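Glycoside hydrolase family 88 protein (Bacteroides vulgatus, PDB 4Q88) is of unknown function but probably acts as a glycoside hydrolase, with a mainly helical fold consistent with the (alpha/alpha)6 barrel of its family. Local coordinates at residues W100-Q105 against L145-P150; V151-Y156 against K224-E229; W208-G213 against E271-A276; I318-P323 against V334-C339. All coordinates share one frame; numbering follows the deposited sequence.

Contact 1 of 4, residues W100-Q105 against L145-P150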
loop_
_atom_site.group_PDB
_atom_site.type_symbol
_atom_site.label_atom_id
_atom_site.label_comp_id
_atom_site.label_asym_id
_atom_site.label_seq_id
_atom_site.Cartn_x
_atom_site.Cartn_y
_atom_site.Cartn_z
ATOM N N TRP A 100 -2.023 -1.185 -12.940
ATOM C CA TRP A 100 -3.345 -1.120 -13.595
ATOM C C TRP A 100 -4.294 -2.146 -13.001
ATOM O O TRP A 100 -5.384 -2.356 -13.484
ATOM C CB TRP A 100 -3.208 -1.349 -15.091
ATOM C CG TRP A 100 -2.739 -0.123 -15.810
ATOM C CD1 TRP A 100 -1.561 0.036 -16.504
ATOM C CD2 TRP A 100 -3.481 1.075 -15.982
ATOM N NE1 TRP A 100 -1.528 1.289 -17.070
ATOM C CE2 TRP A 100 -2.690 1.951 -16.767
ATOM C CE3 TRP A 100 -4.733 1.522 -15.512
ATOM C CZ2 TRP A 100 -3.110 3.262 -17.089
ATOM C CZ3 TRP A 100 -5.168 2.808 -15.849
ATOM C CH2 TRP A 100 -4.363 3.657 -16.646
ATOM N N GLN A 101 -3.877 -2.744 -11.910
ATOM C CA GLN A 101 -4.674 -3.798 -11.226
ATOM C C GLN A 101 -5.081 -3.464 -9.795
ATOM O O GLN A 101 -6.011 -4.066 -9.227
ATOM C CB GLN A 101 -3.894 -5.098 -11.239
ATOM C CG GLN A 101 -3.577 -5.635 -12.617
ATOM C CD GLN A 101 -2.739 -6.904 -12.591
ATOM O OE1 GLN A 101 -2.074 -7.201 -11.597
ATOM N NE2 GLN A 101 -2.751 -7.663 -13.690
ATOM N N VAL A 102 -4.436 -2.483 -9.179
ATOM C CA VAL A 102 -4.808 -2.055 -7.814
ATOM C C VAL A 102 -6.230 -1.479 -7.757
ATOM O O VAL A 102 -6.920 -1.649 -6.728
ATOM C CB VAL A 102 -3.738 -1.109 -7.169
ATOM C CG1 VAL A 102 -3.336 -0.013 -8.123
ATOM C CG2 VAL A 102 -4.186 -0.524 -5.841
ATOM N N CYS A 103 -6.722 -0.894 -8.862
ATOM C CA CYS A 103 -8.107 -0.490 -8.946
ATOM C C CYS A 103 -9.059 -1.652 -8.608
ATOM O O CYS A 103 -10.161 -1.447 -8.022
ATOM C CB CYS A 103 -8.448 0.116 -10.314
ATOM S SG CYS A 103 -8.225 -0.994 -11.689
ATOM N N PHE A 104 -8.663 -2.874 -8.943
ATOM C CA PHE A 104 -9.511 -4.055 -8.676
ATOM C C PHE A 104 -9.800 -4.284 -7.184
ATOM O O PHE A 104 -10.827 -4.942 -6.837
ATOM C CB PHE A 104 -8.897 -5.355 -9.234
ATOM C CG PHE A 104 -8.614 -5.378 -10.714
ATOM C CD1 PHE A 104 -9.250 -4.557 -11.604
ATOM C CD2 PHE A 104 -7.704 -6.323 -11.226
ATOM C CE1 PHE A 104 -8.974 -4.592 -12.951
ATOM C CE2 PHE A 104 -7.415 -6.364 -12.564
ATOM C CZ PHE A 104 -8.069 -5.522 -13.446
ATOM N N GLN A 105 -8.940 -3.761 -6.310
ATOM C CA GLN A 105 -9.194 -3.873 -4.877
ATOM C C GLN A 105 -10.485 -3.127 -4.530
ATOM O O GLN A 105 -11.355 -3.644 -3.817
ATOM C CB GLN A 105 -8.036 -3.272 -4.058
ATOM C CG GLN A 105 -6.703 -3.969 -4.299
ATOM C CD GLN A 105 -5.606 -3.485 -3.347
ATOM O OE1 GLN A 105 -5.878 -3.063 -2.235
ATOM N NE2 GLN A 105 -4.364 -3.524 -3.809
ATOM N N LEU A 145 3.612 -5.619 -4.517
ATOM C CA LEU A 145 2.951 -6.310 -3.442
ATOM C C LEU A 145 1.719 -5.599 -2.889
ATOM O O LEU A 145 0.718 -6.256 -2.567
ATOM C CB LEU A 145 3.925 -6.678 -2.309
ATOM C CG LEU A 145 5.181 -7.481 -2.709
ATOM C CD1 LEU A 145 5.954 -7.847 -1.439
ATOM C CD2 LEU A 145 4.795 -8.743 -3.479
ATOM N N TYR A 146 1.780 -4.298 -2.660
ATOM C CA TYR A 146 0.595 -3.605 -2.247
ATOM C C TYR A 146 -0.398 -3.536 -3.393
ATOM O O TYR A 146 -1.620 -3.645 -3.163
ATOM C CB TYR A 146 0.932 -2.195 -1.732
ATOM C CG TYR A 146 -0.274 -1.475 -1.184
ATOM C CD1 TYR A 146 -1.133 -0.765 -2.025
ATOM C CD2 TYR A 146 -0.611 -1.548 0.167
ATOM C CE1 TYR A 146 -2.279 -0.153 -1.501
ATOM C CE2 TYR A 146 -1.709 -0.926 0.681
ATOM C CZ TYR A 146 -2.576 -0.260 -0.157
ATOM O OH TYR A 146 -3.700 0.328 0.399
HETATM N N MSE A 147 0.078 -3.316 -4.618
HETATM C CA MSE A 147 -0.871 -3.146 -5.724
HETATM C C MSE A 147 -1.733 -4.418 -5.932
HETATM O O MSE A 147 -2.921 -4.346 -6.245
HETATM C CB MSE A 147 -0.117 -2.784 -6.988
HETATM C CG MSE A 147 0.729 -1.526 -6.916
HETATM SE SE MSE A 147 -0.130 0.030 -6.049
HETATM C CE MSE A 147 1.467 0.590 -5.053
ATOM N N VAL A 148 -1.112 -5.564 -5.776
ATOM C CA VAL A 148 -1.713 -6.828 -6.222
ATOM C C VAL A 148 -1.953 -7.888 -5.170
ATOM O O VAL A 148 -2.972 -8.626 -5.266
ATOM C CB VAL A 148 -0.994 -7.409 -7.468
ATOM C CG1 VAL A 148 -1.893 -8.385 -8.186
ATOM C CG2 VAL A 148 -0.593 -6.323 -8.465
HETATM N N MSE A 149 -1.138 -8.003 -4.124
HETATM C CA MSE A 149 -1.444 -9.046 -3.140
HETATM C C MSE A 149 -2.871 -8.939 -2.603
HETATM O O MSE A 149 -3.545 -9.964 -2.480
HETATM C CB MSE A 149 -0.484 -9.212 -1.932
HETATM C CG MSE A 149 0.909 -9.666 -2.348
HETATM SE SE MSE A 149 1.942 -10.496 -0.916
HETATM C CE MSE A 149 1.818 -9.020 0.320
ATOM N N PRO A 150 -3.356 -7.750 -2.209
ATOM C CA PRO A 150 -4.733 -7.703 -1.684
ATOM C C PRO A 150 -5.827 -8.001 -2.758
ATOM O O PRO A 150 -6.924 -8.452 -2.417
ATOM C CB PRO A 150 -4.876 -6.275 -1.167
ATOM C CG PRO A 150 -3.485 -5.742 -1.092
ATOM C CD PRO A 150 -2.726 -6.433 -2.178
#
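Gln105 reaches across to helix 144-159 and grips two of its carbonyls with one amide nitrogen. Gln105 NE2 lies 2.8 Å from Tyr146 O and 2.9 Å from Met147 O, and donates to both. The two oxygens are met differently. Tyr146 O receives the donor within its carbonyl plane, whereas the donor sits well above the carbonyl plane of Met147. Both acceptors lie close to the plane of the Gln105 amide, which should hold that amide against rotation. The bond to Tyr146 O probably stands in for a missing helix bond. Pro150 has no N-H to give to that carbonyl, and the helix is kinked there. The Pro150 ring also packs against the same amide, with CB 3.5 Å from Gln105 OE1. The extended Gln105 chain, with chi2 at -172°, carries the amide this far. An alanine here would probably leave Tyr146 O without its side-chain donor, and open a gap beside the proline ring.

Next to this bond, Val102 lies alongside Met147, a selenomethionine. Val102 CG1 is 3.8 Å from Met147 SE, and Val102 CA makes a C-H...O contact of 3.4 Å to Met147 O. Farther along, Gln101 OE1 rests between the two methyls of Val148, while its NE2 bonds to Gln130 of helix 117-132. Helix 39-55 packs on Val102 and Met147 through Ala42 and Val43. On another side, Lys221 of helix 209-225 touches Gln105 and Tyr146, so the contact lies buried among three further helices.

Contact 2 of 4, residues V151-Y156 against K224-E229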
loop_
_atom_site.group_PDB
_atom_site.type_symbol
_atom_site.label_atom_id
_atom_site.label_comp_id
_atom_site.label_asym_id
_atom_site.label_seq_id
_atom_site.Cartn_x
_atom_site.Cartn_y
_atom_site.Cartn_z
ATOM N N VAL A 151 -5.541 -7.791 -4.027
ATOM C CA VAL A 151 -6.427 -8.263 -5.109
ATOM C C VAL A 151 -6.664 -9.786 -4.981
ATOM O O VAL A 151 -7.809 -10.287 -5.097
ATOM C CB VAL A 151 -5.806 -8.000 -6.484
ATOM C CG1 VAL A 151 -6.693 -8.589 -7.547
ATOM C CG2 VAL A 151 -5.663 -6.498 -6.704
HETATM N N MSE A 152 -5.600 -10.529 -4.666
HETATM C CA MSE A 152 -5.687 -11.966 -4.638
HETATM C C MSE A 152 -6.662 -12.410 -3.549
HETATM O O MSE A 152 -7.533 -13.300 -3.809
HETATM C CB MSE A 152 -4.327 -12.681 -4.475
HETATM C CG MSE A 152 -3.168 -12.245 -5.403
HETATM SE SE MSE A 152 -3.680 -12.325 -7.291
HETATM C CE MSE A 152 -3.001 -14.089 -7.722
ATOM N N VAL A 153 -6.565 -11.832 -2.338
ATOM C CA VAL A 153 -7.444 -12.265 -1.237
ATOM C C VAL A 153 -8.868 -11.746 -1.421
ATOM O O VAL A 153 -9.838 -12.434 -1.035
ATOM C CB VAL A 153 -6.903 -11.916 0.174
ATOM C CG1 VAL A 153 -5.624 -12.707 0.444
ATOM C CG2 VAL A 153 -6.674 -10.412 0.380
ATOM N N LYS A 154 -9.001 -10.541 -1.993
ATOM C CA LYS A 154 -10.330 -9.954 -2.225
ATOM C C LYS A 154 -11.063 -10.759 -3.309
ATOM O O LYS A 154 -12.293 -11.012 -3.202
ATOM C CB LYS A 154 -10.234 -8.478 -2.606
ATOM C CG LYS A 154 -9.833 -7.599 -1.432
ATOM C CD LYS A 154 -9.569 -6.153 -1.835
ATOM C CE LYS A 154 -9.073 -5.341 -0.659
ATOM N NZ LYS A 154 -10.067 -5.177 0.424
HETATM N N MSE A 155 -10.330 -11.230 -4.315
HETATM C CA MSE A 155 -10.976 -11.987 -5.428
HETATM C C MSE A 155 -11.316 -13.372 -4.962
HETATM O O MSE A 155 -12.408 -13.894 -5.289
HETATM C CB MSE A 155 -10.162 -12.040 -6.738
HETATM C CG MSE A 155 -9.903 -10.635 -7.365
HETATM SE SE MSE A 155 -11.562 -9.661 -7.747
HETATM C CE MSE A 155 -12.312 -11.015 -8.957
ATOM N N TYR A 156 -10.440 -13.992 -4.169
ATOM C CA TYR A 156 -10.768 -15.261 -3.497
ATOM C C TYR A 156 -12.022 -15.114 -2.651
ATOM O O TYR A 156 -12.918 -15.998 -2.676
ATOM C CB TYR A 156 -9.611 -15.808 -2.631
ATOM C CG TYR A 156 -10.027 -17.074 -1.960
ATOM C CD1 TYR A 156 -9.966 -18.280 -2.644
ATOM C CD2 TYR A 156 -10.630 -17.071 -0.691
ATOM C CE1 TYR A 156 -10.440 -19.466 -2.100
ATOM C CE2 TYR A 156 -11.103 -18.265 -0.113
ATOM C CZ TYR A 156 -10.993 -19.462 -0.827
ATOM O OH TYR A 156 -11.444 -20.652 -0.302
ATOM N N LYS A 224 -5.600 -9.646 6.774
ATOM C CA LYS A 224 -6.935 -9.215 7.134
ATOM C C LYS A 224 -8.049 -10.054 6.482
ATOM O O LYS A 224 -9.094 -10.352 7.117
ATOM C CB LYS A 224 -6.993 -7.772 6.724
ATOM C CG LYS A 224 -8.216 -6.964 6.997
ATOM C CD LYS A 224 -7.803 -5.532 6.619
ATOM C CE LYS A 224 -8.967 -4.615 6.522
ATOM N NZ LYS A 224 -9.744 -4.753 7.741
ATOM N N GLN A 225 -7.845 -10.481 5.228
ATOM C CA GLN A 225 -8.841 -11.240 4.494
ATOM C C GLN A 225 -8.503 -12.672 4.074
ATOM O O GLN A 225 -9.385 -13.384 3.570
ATOM C CB GLN A 225 -9.306 -10.422 3.279
ATOM C CG GLN A 225 -10.116 -9.192 3.677
ATOM C CD GLN A 225 -10.594 -8.423 2.476
ATOM O OE1 GLN A 225 -9.819 -7.680 1.845
ATOM N NE2 GLN A 225 -11.851 -8.630 2.120
ATOM N N LEU A 226 -7.275 -13.103 4.259
ATOM C CA LEU A 226 -6.913 -14.472 3.907
ATOM C C LEU A 226 -7.691 -15.441 4.813
ATOM O O LEU A 226 -7.776 -15.235 6.019
ATOM C CB LEU A 226 -5.430 -14.713 4.077
ATOM C CG LEU A 226 -4.816 -16.034 3.637
ATOM C CD1 LEU A 226 -4.744 -16.114 2.129
ATOM C CD2 LEU A 226 -3.424 -16.254 4.250
ATOM N N PRO A 227 -8.217 -16.530 4.243
ATOM C CA PRO A 227 -8.860 -17.466 5.206
ATOM C C PRO A 227 -7.914 -17.980 6.296
ATOM O O PRO A 227 -6.733 -18.297 6.032
ATOM C CB PRO A 227 -9.269 -18.656 4.320
ATOM C CG PRO A 227 -9.342 -18.125 2.954
ATOM C CD PRO A 227 -8.317 -17.002 2.855
ATOM N N ALA A 228 -8.452 -18.189 7.483
ATOM C CA ALA A 228 -7.653 -18.686 8.612
ATOM C C ALA A 228 -6.908 -19.998 8.335
ATOM O O ALA A 228 -5.855 -20.268 8.943
ATOM C CB ALA A 228 -8.555 -18.839 9.829
ATOM N N GLU A 229 -7.493 -20.844 7.487
ATOM C CA GLU A 229 -7.032 -22.197 7.195
ATOM C C GLU A 229 -6.026 -22.254 6.064
ATOM O O GLU A 229 -5.566 -23.336 5.706
ATOM C CB GLU A 229 -8.232 -23.111 6.823
ATOM C CG GLU A 229 -9.358 -23.168 7.866
ATOM C CD GLU A 229 -10.343 -21.990 7.818
ATOM O OE1 GLU A 229 -10.249 -21.143 6.886
ATOM O OE2 GLU A 229 -11.229 -21.925 8.718
HETATM O O HOH W 1 -9.797 -14.286 1.047
#
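Lys154 curls its side chain around the amide oxygen of Gln225. Its CB starts off to one side of the partner segment, and CG then turns beside the backbone N, with chi1 at -72°. There Lys154 CG packs 3.3 Å from Gln225 OE1. CD passes a little farther from that oxygen, and Lys154 CE comes back to 3.5 Å from Gln225 OE1. The final bend, with chi4 at -66°, brings Lys154 NZ round to donate to Gln225 OE1 at 2.9 Å. The donor is tilted 23° from the carbonyl plane. NZ also makes a salt bridge to Asp109 of helix 103-113, a charged mate for the ammonium.

The contact sets the C-terminal half of helix 144-159 against the end of helix 209-225 and the loop after it, consistent with the (alpha/alpha)6 barrel expected for this family. Leu226 is the first residue to leave helical geometry, and the chain runs on extended through Pro227. A water bridges the backbones at this exit, donating to Val153 O at 2.8 Å and to Gln225 O at 2.7 Å.

Beside the water, Val153 splits its methyls between two partners. CG2 meets Gln225 CB, and Val153 CG1 touches Leu226 CD1 at 3.9 Å. Leu165 of helix 163-179 touches both Leu226 and Tyr156. At the outer end, Tyr156 CE2 lies 3.5 Å from Pro227 CG, with ring and proline meeting at a slant.

Contact 3 of 4, residues W208-G213 against E271-A276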
loop_
_atom_site.group_PDB
_atom_site.type_symbol
_atom_site.label_atom_id
_atom_site.label_comp_id
_atom_site.label_asym_id
_atom_site.label_seq_id
_atom_site.Cartn_x
_atom_site.Cartn_y
_atom_site.Cartn_z
ATOM N N TRP A 208 14.579 0.990 0.209
ATOM C CA TRP A 208 13.698 2.134 0.029
ATOM C C TRP A 208 12.528 2.082 0.969
ATOM O O TRP A 208 11.756 1.110 0.935
ATOM C CB TRP A 208 13.220 2.193 -1.412
ATOM C CG TRP A 208 12.381 3.350 -1.780
ATOM C CD1 TRP A 208 12.572 4.646 -1.425
ATOM C CD2 TRP A 208 11.267 3.337 -2.673
ATOM N NE1 TRP A 208 11.595 5.447 -2.010
ATOM C CE2 TRP A 208 10.792 4.654 -2.776
ATOM C CE3 TRP A 208 10.583 2.313 -3.360
ATOM C CZ2 TRP A 208 9.709 5.007 -3.606
ATOM C CZ3 TRP A 208 9.449 2.668 -4.141
ATOM C CH2 TRP A 208 9.026 3.999 -4.229
ATOM N N SER A 209 12.293 3.162 1.714
ATOM C CA SER A 209 11.200 3.227 2.698
ATOM C C SER A 209 9.820 3.031 2.118
ATOM O O SER A 209 9.081 2.135 2.596
ATOM C CB SER A 209 11.192 4.594 3.442
ATOM O OG SER A 209 10.130 4.683 4.389
ATOM N N ARG A 210 9.409 3.811 1.119
ATOM C CA ARG A 210 8.027 3.634 0.606
ATOM C C ARG A 210 7.900 2.199 0.049
ATOM O O ARG A 210 6.859 1.555 0.234
ATOM C CB ARG A 210 7.669 4.703 -0.444
ATOM C CG ARG A 210 6.436 4.322 -1.150
ATOM C CD ARG A 210 5.719 5.485 -1.795
ATOM N NE ARG A 210 6.371 6.041 -2.968
ATOM C CZ ARG A 210 6.715 7.320 -3.111
ATOM N NH1 ARG A 210 7.227 7.738 -4.285
ATOM N NH2 ARG A 210 6.559 8.185 -2.130
ATOM N N GLY A 211 8.954 1.649 -0.547
ATOM C CA GLY A 211 8.938 0.256 -1.075
ATOM C C GLY A 211 8.594 -0.759 0.027
ATOM O O GLY A 211 7.702 -1.625 -0.113
ATOM N N ASP A 212 9.337 -0.709 1.114
ATOM C CA ASP A 212 9.078 -1.562 2.243
ATOM C C ASP A 212 7.773 -1.242 2.941
ATOM O O ASP A 212 7.096 -2.195 3.450
ATOM C CB ASP A 212 10.241 -1.635 3.209
ATOM C CG ASP A 212 11.329 -2.521 2.699
ATOM O OD1 ASP A 212 11.159 -3.728 2.831
ATOM O OD2 ASP A 212 12.284 -2.018 2.014
ATOM N N GLY A 213 7.355 0.013 2.910
ATOM C CA GLY A 213 5.993 0.368 3.376
ATOM C C GLY A 213 4.917 -0.356 2.591
ATOM O O GLY A 213 3.978 -0.917 3.166
ATOM N N GLU A 271 10.061 11.843 5.717
ATOM C CA GLU A 271 9.311 11.384 4.563
ATOM C C GLU A 271 8.033 10.707 5.110
ATOM O O GLU A 271 8.090 9.962 6.082
ATOM C CB GLU A 271 10.123 10.443 3.653
ATOM C CG GLU A 271 9.540 10.345 2.236
ATOM C CD GLU A 271 8.307 9.429 2.127
ATOM O OE1 GLU A 271 8.353 8.356 2.755
ATOM O OE2 GLU A 271 7.323 9.789 1.396
ATOM N N THR A 272 6.901 11.043 4.515
ATOM C CA THR A 272 5.596 10.657 5.066
ATOM C C THR A 272 5.028 9.331 4.549
ATOM O O THR A 272 4.302 8.654 5.292
ATOM C CB THR A 272 4.603 11.784 4.829
ATOM O OG1 THR A 272 5.023 12.908 5.620
ATOM C CG2 THR A 272 3.153 11.384 5.189
ATOM N N SER A 273 5.201 9.041 3.271
ATOM C CA SER A 273 4.449 7.929 2.687
ATOM C C SER A 273 4.921 6.600 3.226
ATOM O O SER A 273 4.097 5.779 3.632
ATOM C CB SER A 273 4.464 7.951 1.165
ATOM O OG SER A 273 5.786 7.872 0.632
ATOM N N GLY A 274 6.230 6.385 3.313
ATOM C CA GLY A 274 6.720 5.174 3.975
ATOM C C GLY A 274 6.271 5.079 5.424
ATOM O O GLY A 274 5.634 4.099 5.862
ATOM N N THR A 275 6.474 6.171 6.133
ATOM C CA THR A 275 6.076 6.280 7.517
ATOM C C THR A 275 4.621 5.910 7.693
ATOM O O THR A 275 4.306 5.179 8.633
ATOM C CB THR A 275 6.345 7.701 8.065
ATOM O OG1 THR A 275 7.752 8.000 7.895
ATOM C CG2 THR A 275 5.966 7.820 9.455
ATOM N N ALA A 276 3.746 6.414 6.828
ATOM C CA ALA A 276 2.288 6.184 7.044
ATOM C C ALA A 276 1.939 4.715 6.804
ATOM O O ALA A 276 1.157 4.110 7.554
ATOM C CB ALA A 276 1.475 7.073 6.103
HETATM O O HOH W 2 9.262 7.110 5.040
HETATM O O HOH W 3 10.121 6.771 0.901
#
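Arg210 NH2 donates to Ser273 OG at 2.9 Å, with an N-H...O angle of 159°. The hydroxyl sits at the edge of the guanidinium, near its plane. The bend in the Arg210 chain at chi3 (72°) turns this edge toward the serine. Ser273 OG in turn donates to Glu271 OE2 at 2.6 Å, so the hydroxyl links the two charged groups. The direct salt bridge between Arg210 and Glu271 is long.

Glu271 is the N-cap of helix 272-287. Its OE2 also accepts from Ser273 N, from above the carboxylate plane, while Glu271 OE1 takes Gly274 N at 3.0 Å through its syn lone pair. These bonds hold the carboxylate over the helix start, where the helix dipole would probably help to stabilise its charge. A water links Ser209 OG, at 2.7 Å, to Glu271 OE1.

Next to this polar layer the backbones come very close. Arg210 CA and Gly274 CA are 3.9 Å apart, and a beta carbon on Gly274 would run into Ser209 OG. Ser209 OG instead lies 3.5 Å from Gly274 CA. The short segments run nearly the same way, at 27°, with their axes 7.7 Å apart.

Gln322 adds a further layer: its backbone O accepts from Arg210 NH2 and its N donates to Glu271 OE2. The starts of helices 209-225 and 272-287 thus meet in the interior, with helix 341-358 touching both through Phe342 and Ala346.

Contact 4 of 4, residues I318-P323 against V334-C339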
loop_
_atom_site.group_PDB
_atom_site.type_symbol
_atom_site.label_atom_id
_atom_site.label_comp_id
_atom_site.label_asym_id
_atom_site.label_seq_id
_atom_site.Cartn_x
_atom_site.Cartn_y
_atom_site.Cartn_z
ATOM N N ILE A 318 -1.469 16.756 3.301
ATOM C CA ILE A 318 -0.476 15.884 3.911
ATOM C C ILE A 318 0.851 16.150 3.161
ATOM O O ILE A 318 0.931 15.959 1.941
ATOM C CB ILE A 318 -0.825 14.405 3.736
ATOM C CG1 ILE A 318 -2.219 14.113 4.311
ATOM C CG2 ILE A 318 0.195 13.526 4.453
ATOM C CD1 ILE A 318 -2.379 14.502 5.779
ATOM N N GLY A 319 1.849 16.585 3.896
ATOM C CA GLY A 319 3.120 17.009 3.296
ATOM C C GLY A 319 4.252 15.986 3.469
ATOM O O GLY A 319 4.064 14.901 4.036
ATOM N N TYR A 320 5.423 16.367 2.961
ATOM C CA TYR A 320 6.625 15.537 3.013
ATOM C C TYR A 320 6.460 14.178 2.327
ATOM O O TYR A 320 7.150 13.238 2.676
ATOM C CB TYR A 320 7.153 15.327 4.441
ATOM C CG TYR A 320 7.515 16.574 5.202
ATOM C CD1 TYR A 320 8.782 17.133 5.101
ATOM C CD2 TYR A 320 6.580 17.229 5.998
ATOM C CE1 TYR A 320 9.120 18.288 5.815
ATOM C CE2 TYR A 320 6.904 18.378 6.715
ATOM C CZ TYR A 320 8.175 18.905 6.624
ATOM O OH TYR A 320 8.453 20.059 7.368
ATOM N N ILE A 321 5.637 14.127 1.290
ATOM C CA ILE A 321 5.498 12.901 0.489
ATOM C C ILE A 321 6.528 12.880 -0.628
ATOM O O ILE A 321 6.537 13.742 -1.542
ATOM C CB ILE A 321 4.062 12.729 -0.034
ATOM C CG1 ILE A 321 3.097 12.586 1.143
ATOM C CG2 ILE A 321 3.988 11.481 -0.968
ATOM C CD1 ILE A 321 1.657 12.856 0.793
ATOM N N GLN A 322 7.406 11.869 -0.615
ATOM C CA GLN A 322 8.451 11.734 -1.646
ATOM C C GLN A 322 7.726 11.625 -3.007
ATOM O O GLN A 322 6.795 10.841 -3.149
ATOM C CB GLN A 322 9.263 10.458 -1.445
ATOM C CG GLN A 322 10.295 10.233 -2.550
ATOM C CD GLN A 322 11.160 9.006 -2.320
ATOM O OE1 GLN A 322 10.883 8.163 -1.477
ATOM N NE2 GLN A 322 12.238 8.916 -3.067
ATOM N N PRO A 323 8.169 12.365 -4.008
ATOM C CA PRO A 323 7.480 12.335 -5.320
ATOM C C PRO A 323 7.758 11.036 -6.077
ATOM O O PRO A 323 8.608 10.231 -5.665
ATOM C CB PRO A 323 8.103 13.503 -6.081
ATOM C CG PRO A 323 9.302 13.872 -5.319
ATOM C CD PRO A 323 9.052 13.534 -3.889
ATOM N N VAL A 334 13.160 16.209 1.496
ATOM C CA VAL A 334 11.856 16.272 0.865
ATOM C C VAL A 334 11.199 17.632 1.159
ATOM O O VAL A 334 11.274 18.147 2.259
ATOM C CB VAL A 334 10.946 15.102 1.332
ATOM C CG1 VAL A 334 9.622 15.101 0.568
ATOM C CG2 VAL A 334 11.668 13.798 1.091
ATOM N N ASP A 335 10.577 18.233 0.150
ATOM C CA ASP A 335 9.824 19.473 0.335
ATOM C C ASP A 335 8.640 19.249 1.272
ATOM O O ASP A 335 7.845 18.340 1.061
ATOM C CB ASP A 335 9.365 19.928 -1.078
ATOM C CG ASP A 335 8.655 21.264 -1.097
ATOM O OD1 ASP A 335 8.104 21.744 -0.080
ATOM O OD2 ASP A 335 8.627 21.825 -2.207
ATOM N N ALA A 336 8.507 20.072 2.305
ATOM C CA ALA A 336 7.343 20.041 3.202
ATOM C C ALA A 336 6.017 20.054 2.461
ATOM O O ALA A 336 5.030 19.448 2.897
ATOM C CB ALA A 336 7.385 21.238 4.153
ATOM N N ASN A 337 5.980 20.756 1.350
ATOM C CA ASN A 337 4.743 20.962 0.640
ATOM C C ASN A 337 4.428 19.896 -0.400
ATOM O O ASN A 337 3.432 20.014 -1.076
ATOM C CB ASN A 337 4.744 22.369 0.030
ATOM C CG ASN A 337 4.676 23.450 1.104
ATOM O OD1 ASN A 337 4.033 23.274 2.160
ATOM N ND2 ASN A 337 5.368 24.547 0.863
ATOM N N SER A 338 5.258 18.850 -0.510
ATOM C CA SER A 338 5.018 17.759 -1.443
ATOM C C SER A 338 3.855 16.857 -0.965
ATOM O O SER A 338 3.989 16.172 0.032
ATOM C CB SER A 338 6.291 16.944 -1.579
ATOM O OG SER A 338 6.194 16.026 -2.626
ATOM N N CYS A 339 2.744 16.872 -1.690
ATOM C CA CYS A 339 1.521 16.151 -1.314
ATOM C C CYS A 339 0.971 15.465 -2.542
ATOM O O CYS A 339 0.839 16.114 -3.611
ATOM C CB CYS A 339 0.477 17.125 -0.804
ATOM S SG CYS A 339 -1.044 16.279 -0.301
#
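Ile321 N donates to Ser338 O at 2.9 Å, with an N-H...O angle of 161°. Gly319 CA also leans on this oxygen, in a longer C-H...O contact. A second carbonyl is held in the same way. Ala336 O accepts from Tyr320 N at 3.1 Å, the donor standing above the carbonyl plane, and Gly319 CA lies 3.1 Å from it too.

Tyr320 has left-handed backbone geometry and its CB points away from the partner loop. The ring nevertheless returns over Ala336, with CG beside the backbone N (chi1 -59°). Ala336 CA sits above the ring centre, 3.6 Å from the centroid, in a CH-pi contact. Ala336 CB reaches Tyr320 CZ at 3.5 Å. An alanine in place of Tyr320 would probably leave Ala336 without this aromatic cover and open a gap over the turn.

The turn is type I, from Asp335 to Ser338, and an Asx turn reinforces it as Asp335 OD1 accepts from Asn337 N. Val334 CG1 packs against Tyr320 C at 3.7 Å. Cys339 SG takes a weak bond from Ile318 N.

Both segments belong to the loop region between helices 293-311 and 341-358. Neither is regular helix or strand; the two are held by isolated backbone bonds and the Tyr320 ring over Ala336, while Ile318 O is buried without a partner in the model, a cost these bonds probably help to pay.

Overall arrangement
Contacts 1 and 2 lie in series on helix 144-159, with centres about 13 Å apart. Val151 packs on Gln101, Phe104 and Gln105, which joins them directly. Contacts 2 and 3 use opposite ends of helix 209-225, and their centres are about 24 Å apart. Contacts 3 and 4 are joined by polar bonds: Thr272 OG1 meets Gly319 O at 2.7 Å, and Arg210 NH2 meets Gln322 O at 2.9 Å. The loop of contact 4 is thereby tied to two helix starts. Contacts 2 and 4 lie on opposite sides of the chain centre, about 33 Å apart between centres. No catalytic residue or ligand is known here, so no contact can be related to an active site.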